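Local structure of intramolecular trans-sialidase (Macrobdella decora, 3SLI) at residues A[4-9]-A[177-182]; A[37-42]-A[113-118]. The protein cleaves sialic acid from sialoglycoconjugates by an intramolecular trans-sialidase reaction, releasing it as 2,7-anhydro-Neu5Ac rather than as the free sugar. All coordinates share one frame; numbering follows the deposited sequence.

Contact 1: A[4-9]-A[177-182]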
loop_
_atom_site.group_PDB
_atom_site.type_symbol
_atom_site.label_atom_id
_atom_site.label_comp_id
_atom_site.label_asym_id
_atom_site.label_seq_id
_atom_site.Cartn_x
_atom_site.Cartn_y
_atom_site.Cartn_z
ATOM N N GLY A 4 33.250 -22.026 -11.102
ATOM C CA GLY A 4 32.023 -22.277 -11.830
ATOM C C GLY A 4 31.066 -23.188 -11.098
ATOM O O GLY A 4 31.069 -23.262 -9.872
ATOM N N ILE A 5 30.247 -23.889 -11.862
ATOM C CA ILE A 5 29.252 -24.796 -11.314
ATOM C C ILE A 5 29.830 -26.018 -10.593
ATOM O O ILE A 5 30.519 -26.856 -11.192
ATOM C CB ILE A 5 28.261 -25.250 -12.420
ATOM C CG1 ILE A 5 27.601 -24.023 -13.066
ATOM C CG2 ILE A 5 27.204 -26.170 -11.845
ATOM C CD1 ILE A 5 26.662 -24.346 -14.232
ATOM N N LEU A 6 29.538 -26.100 -9.298
ATOM C CA LEU A 6 29.971 -27.206 -8.455
ATOM C C LEU A 6 28.917 -28.305 -8.437
ATOM O O LEU A 6 29.237 -29.482 -8.293
ATOM C CB LEU A 6 30.193 -26.732 -7.010
ATOM C CG LEU A 6 31.231 -25.646 -6.729
ATOM C CD1 LEU A 6 31.329 -25.417 -5.224
ATOM C CD2 LEU A 6 32.595 -26.054 -7.313
ATOM N N MET A 7 27.655 -27.919 -8.618
ATOM C CA MET A 7 26.565 -28.877 -8.556
ATOM C C MET A 7 25.346 -28.322 -9.279
ATOM O O MET A 7 25.085 -27.122 -9.230
ATOM C CB MET A 7 26.229 -29.104 -7.076
ATOM C CG MET A 7 25.247 -30.207 -6.758
ATOM S SD MET A 7 24.967 -30.288 -4.955
ATOM C CE MET A 7 26.365 -31.303 -4.416
ATOM N N GLU A 8 24.623 -29.192 -9.972
ATOM C CA GLU A 8 23.416 -28.802 -10.678
ATOM C C GLU A 8 22.466 -29.978 -10.629
ATOM O O GLU A 8 22.888 -31.134 -10.720
ATOM C CB GLU A 8 23.705 -28.412 -12.128
ATOM C CG GLU A 8 22.455 -27.949 -12.868
ATOM C CD GLU A 8 22.718 -27.462 -14.282
ATOM O OE1 GLU A 8 23.759 -26.814 -14.519
ATOM O OE2 GLU A 8 21.858 -27.710 -15.155
ATOM N N LYS A 9 21.187 -29.686 -10.443
ATOM C CA LYS A 9 20.169 -30.722 -10.367
ATOM C C LYS A 9 18.907 -30.153 -11.002
ATOM O O LYS A 9 18.687 -28.939 -10.980
ATOM C CB LYS A 9 19.922 -31.105 -8.905
ATOM C CG LYS A 9 19.535 -32.558 -8.688
ATOM C CD LYS A 9 20.706 -33.497 -8.948
ATOM C CE LYS A 9 20.325 -34.931 -8.640
ATOM N NZ LYS A 9 19.131 -35.360 -9.412
ATOM N N VAL A 177 24.712 -24.435 -8.185
ATOM C CA VAL A 177 25.574 -23.929 -7.124
ATOM C C VAL A 177 26.915 -23.580 -7.770
ATOM O O VAL A 177 27.549 -24.451 -8.382
ATOM C CB VAL A 177 25.803 -25.007 -6.026
ATOM C CG1 VAL A 177 26.637 -24.443 -4.889
ATOM C CG2 VAL A 177 24.474 -25.528 -5.505
ATOM N N TYR A 178 27.315 -22.310 -7.655
ATOM C CA TYR A 178 28.575 -21.784 -8.204
ATOM C C TYR A 178 29.544 -21.442 -7.080
ATOM O O TYR A 178 29.133 -20.941 -6.035
ATOM C CB TYR A 178 28.328 -20.477 -8.962
ATOM C CG TYR A 178 27.421 -20.574 -10.157
ATOM C CD1 TYR A 178 26.039 -20.641 -10.003
ATOM C CD2 TYR A 178 27.945 -20.572 -11.452
ATOM C CE1 TYR A 178 25.194 -20.703 -11.108
ATOM C CE2 TYR A 178 27.115 -20.633 -12.565
ATOM C CZ TYR A 178 25.741 -20.699 -12.387
ATOM O OH TYR A 178 24.912 -20.764 -13.485
ATOM N N SER A 179 30.833 -21.663 -7.305
ATOM C CA SER A 179 31.835 -21.318 -6.305
ATOM C C SER A 179 32.127 -19.822 -6.401
ATOM O O SER A 179 32.627 -19.208 -5.457
ATOM C CB SER A 179 33.132 -22.093 -6.557
ATOM O OG SER A 179 33.686 -21.730 -7.810
ATOM N N ASN A 180 31.853 -19.253 -7.569
ATOM C CA ASN A 180 32.090 -17.837 -7.834
ATOM C C ASN A 180 30.863 -16.961 -7.550
ATOM O O ASN A 180 29.725 -17.443 -7.533
ATOM C CB ASN A 180 32.546 -17.649 -9.293
ATOM C CG ASN A 180 31.582 -18.263 -10.294
ATOM O OD1 ASN A 180 31.327 -19.461 -10.269
ATOM N ND2 ASN A 180 31.051 -17.442 -11.189
ATOM N N ALA A 181 31.098 -15.674 -7.324
ATOM C CA ALA A 181 30.011 -14.737 -7.050
ATOM C C ALA A 181 29.529 -14.080 -8.347
ATOM O O ALA A 181 30.235 -13.255 -8.930
ATOM C CB ALA A 181 30.475 -13.679 -6.045
ATOM N N LEU A 182 28.346 -14.469 -8.816
ATOM C CA LEU A 182 27.789 -13.899 -10.045
ATOM C C LEU A 182 27.392 -12.442 -9.782
ATOM O O LEU A 182 27.231 -12.045 -8.637
ATOM C CB LEU A 182 26.584 -14.719 -10.530
ATOM C CG LEU A 182 26.793 -16.196 -10.894
ATOM C CD1 LEU A 182 25.495 -16.800 -11.400
ATOM C CD2 LEU A 182 27.869 -16.352 -11.955
#
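Ile5 and Tyr178 form a non-hydrogen-bonded antiparallel pair, and their side chains run side by side in the same direction. Ile5 CB lies 4.2 Å from Val177 O. From it the chain passes to Ile5 CG1, which touches the Tyr178 ring obliquely, 3.5 Å from CE2. Ile5 CD1 then carries on along the ring and reaches its far end, 4.1 Å from Tyr178 OH. The other branch, Ile5 CG2, lies 3.9 Å from Val177 O. This split follows from chi1 (-57°), which sets CG1 beside the backbone N and CG2 beside the carbonyl carbon. One face of the Tyr178 ring is covered by Leu182 CD1, over the ring centre.

Val177 O is the main acceptor. Leu6 N binds Val177 O at 2.7 Å, nearly along the C=O axis, and Met7 N adds a weak bond. Val177 N returns a bond to Met7 O at 2.9 Å. At the other end Ser179 N binds Gly4 O at 3.0 Å, with the donor tilted from the carbonyl plane. Ser179 OG takes only a weak bond from Gly4 N; its stronger partner is Pro2 O. The Leu6 side chain packs on Ser179 CB and on Tyr30 and Val31 of helix 28-31. Leu6 and Met7 both oppose Val177, which makes this a classic beta bulge in the antiparallel pairing of strands 5-14 and 170-178.

Contact 2: A[37-42]-A[113-118]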
loop_
_atom_site.group_PDB
_atom_site.type_symbol
_atom_site.label_atom_id
_atom_site.label_comp_id
_atom_site.label_asym_id
_atom_site.label_seq_id
_atom_site.Cartn_x
_atom_site.Cartn_y
_atom_site.Cartn_z
ATOM N N GLY A 37 30.307 -18.014 -2.872
ATOM C CA GLY A 37 29.585 -18.623 -3.973
ATOM C C GLY A 37 28.222 -18.039 -4.280
ATOM O O GLY A 37 27.835 -17.005 -3.736
ATOM N N THR A 38 27.481 -18.727 -5.140
ATOM C CA THR A 38 26.150 -18.294 -5.543
ATOM C C THR A 38 25.245 -19.511 -5.684
ATOM O O THR A 38 25.661 -20.542 -6.209
ATOM C CB THR A 38 26.178 -17.572 -6.923
ATOM O OG1 THR A 38 27.189 -16.552 -6.924
ATOM C CG2 THR A 38 24.824 -16.924 -7.212
ATOM N N ILE A 39 24.023 -19.414 -5.174
ATOM C CA ILE A 39 23.067 -20.504 -5.302
ATOM C C ILE A 39 21.821 -19.925 -5.934
ATOM O O ILE A 39 21.336 -18.872 -5.520
ATOM C CB ILE A 39 22.654 -21.148 -3.952
ATOM C CG1 ILE A 39 23.858 -21.782 -3.248
ATOM C CG2 ILE A 39 21.592 -22.214 -4.192
ATOM C CD1 ILE A 39 24.529 -20.865 -2.260
ATOM N N ILE A 40 21.352 -20.568 -6.988
ATOM C CA ILE A 40 20.145 -20.115 -7.644
ATOM C C ILE A 40 19.246 -21.312 -7.854
ATOM O O ILE A 40 19.694 -22.375 -8.299
ATOM C CB ILE A 40 20.434 -19.350 -8.973
ATOM C CG1 ILE A 40 19.150 -19.201 -9.786
ATOM C CG2 ILE A 40 21.517 -20.029 -9.772
ATOM C CD1 ILE A 40 19.136 -17.967 -10.616
ATOM N N LEU A 41 17.987 -21.172 -7.460
ATOM C CA LEU A 41 17.059 -22.268 -7.626
ATOM C C LEU A 41 15.630 -21.856 -7.914
ATOM O O LEU A 41 15.181 -20.770 -7.535
ATOM C CB LEU A 41 17.116 -23.244 -6.444
ATOM C CG LEU A 41 16.717 -22.923 -5.006
ATOM C CD1 LEU A 41 16.522 -24.251 -4.294
ATOM C CD2 LEU A 41 17.781 -22.103 -4.292
ATOM N N SER A 42 14.961 -22.726 -8.656
ATOM C CA SER A 42 13.576 -22.569 -9.063
ATOM C C SER A 42 12.813 -23.608 -8.242
ATOM O O SER A 42 13.215 -24.768 -8.195
ATOM C CB SER A 42 13.474 -22.898 -10.560
ATOM O OG SER A 42 12.152 -22.772 -11.049
ATOM N N VAL A 113 14.740 -17.946 -7.009
ATOM C CA VAL A 113 15.494 -17.199 -6.007
ATOM C C VAL A 113 17.007 -17.408 -6.126
ATOM O O VAL A 113 17.462 -18.350 -6.788
ATOM C CB VAL A 113 15.016 -17.591 -4.575
ATOM C CG1 VAL A 113 13.506 -17.496 -4.501
ATOM C CG2 VAL A 113 15.467 -19.011 -4.214
ATOM N N ALA A 114 17.771 -16.535 -5.475
ATOM C CA ALA A 114 19.225 -16.618 -5.501
ATOM C C ALA A 114 19.866 -15.963 -4.295
ATOM O O ALA A 114 19.385 -14.949 -3.783
ATOM C CB ALA A 114 19.783 -15.975 -6.776
ATOM N N LEU A 115 20.949 -16.569 -3.831
ATOM C CA LEU A 115 21.712 -16.022 -2.729
ATOM C C LEU A 115 23.134 -15.887 -3.251
ATOM O O LEU A 115 23.693 -16.833 -3.817
ATOM C CB LEU A 115 21.716 -16.945 -1.509
ATOM C CG LEU A 115 22.802 -16.437 -0.558
ATOM C CD1 LEU A 115 22.262 -15.313 0.308
ATOM C CD2 LEU A 115 23.375 -17.554 0.258
ATOM N N LYS A 116 23.708 -14.716 -3.054
ATOM C CA LYS A 116 25.066 -14.446 -3.479
ATOM C C LYS A 116 25.916 -14.159 -2.235
ATOM O O LYS A 116 25.574 -13.279 -1.433
ATOM C CB LYS A 116 25.051 -13.243 -4.424
ATOM C CG LYS A 116 26.394 -12.645 -4.770
ATOM C CD LYS A 116 26.147 -11.397 -5.600
ATOM C CE LYS A 116 27.412 -10.643 -5.871
ATOM N NZ LYS A 116 27.130 -9.513 -6.799
ATOM N N ALA A 117 26.969 -14.955 -2.042
ATOM C CA ALA A 117 27.895 -14.792 -0.916
ATOM C C ALA A 117 29.211 -14.325 -1.537
ATOM O O ALA A 117 29.993 -15.123 -2.057
ATOM C CB ALA A 117 28.081 -16.117 -0.168
ATOM N N ASP A 118 29.427 -13.018 -1.470
ATOM C CA ASP A 118 30.573 -12.339 -2.063
ATOM C C ASP A 118 31.703 -12.084 -1.063
ATOM O O ASP A 118 31.683 -11.087 -0.334
ATOM C CB ASP A 118 30.051 -11.011 -2.636
ATOM C CG ASP A 118 31.037 -10.303 -3.542
ATOM O OD1 ASP A 118 32.253 -10.586 -3.505
ATOM O OD2 ASP A 118 30.564 -9.422 -4.290
#
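Leu41 and Val113 cross obliquely on one face of this antiparallel pair, with Leu41 CD2 3.9 Å from Val113 CG2. Leu41 CG takes the position between the backbone N and the carbonyl carbon, with chi1 of 65°. In Val113, chi1 of -50° puts CG1 beside the backbone N and leaves CG2 between the backbone N and the carbonyl carbon. Val113 CG2 also lies over the backbone, 3.8 Å from Leu41 O. Further along the same face Ile39 and Leu115 meet more loosely, CD1 to CD2, at 4.3 Å. These four side chains pack on Leu54, Phe55, Phe69 and Ile71 of strands 51-58 and 67-74.

The other face carries Thr38, Ile40, Ala114 and Lys116. Ile40 CB sits 4.1 Å from Ala114 CB. Ile40 CG1 comes within 3.5 Å of Val113 O. Thr38 CG2 lies 3.6 Å from Leu115 O. Lys116 extends away from Thr38, and its NZ forms a salt bridge with Asp184. Helix 184-191 covers this face through Leu187, Ala190 and Thr191.

Six backbone hydrogen bonds join the strands at Gly37-Ala117, Ile39-Leu115 and Leu41-Val113, two to each pair. The shortest runs from Ala117 N to Gly37 O, at 2.8 Å. Regular antiparallel pairing, with one apolar face turned to a second antiparallel sheet, is characteristic of the concanavalin-like beta sandwich, the fold expected for this N-terminal sialidase domain.

Near the N terminus, strand 5-14 enters the sheet but waits for its partner until strand 170-178, so contact 1 closes a loop of some 170 residues. Contact 2 falls wholly within that loop: strand 37-45 pairs with strand 107-118 and closes a smaller loop, which includes strands 51-58 and 67-74 of the facing sheet. The two contacts do not cross. Strand 170-178 also pairs with strand 37-45, so the sheet runs without a break from 5-14 to 107-118. Tyr178 N lies 2.8 Å from Thr38 O, a probable backbone hydrogen bond. Beyond it, Thr38 OG1 ties contact 2 to the loop at Asn180 and Leu182 that leads into helix 184-191.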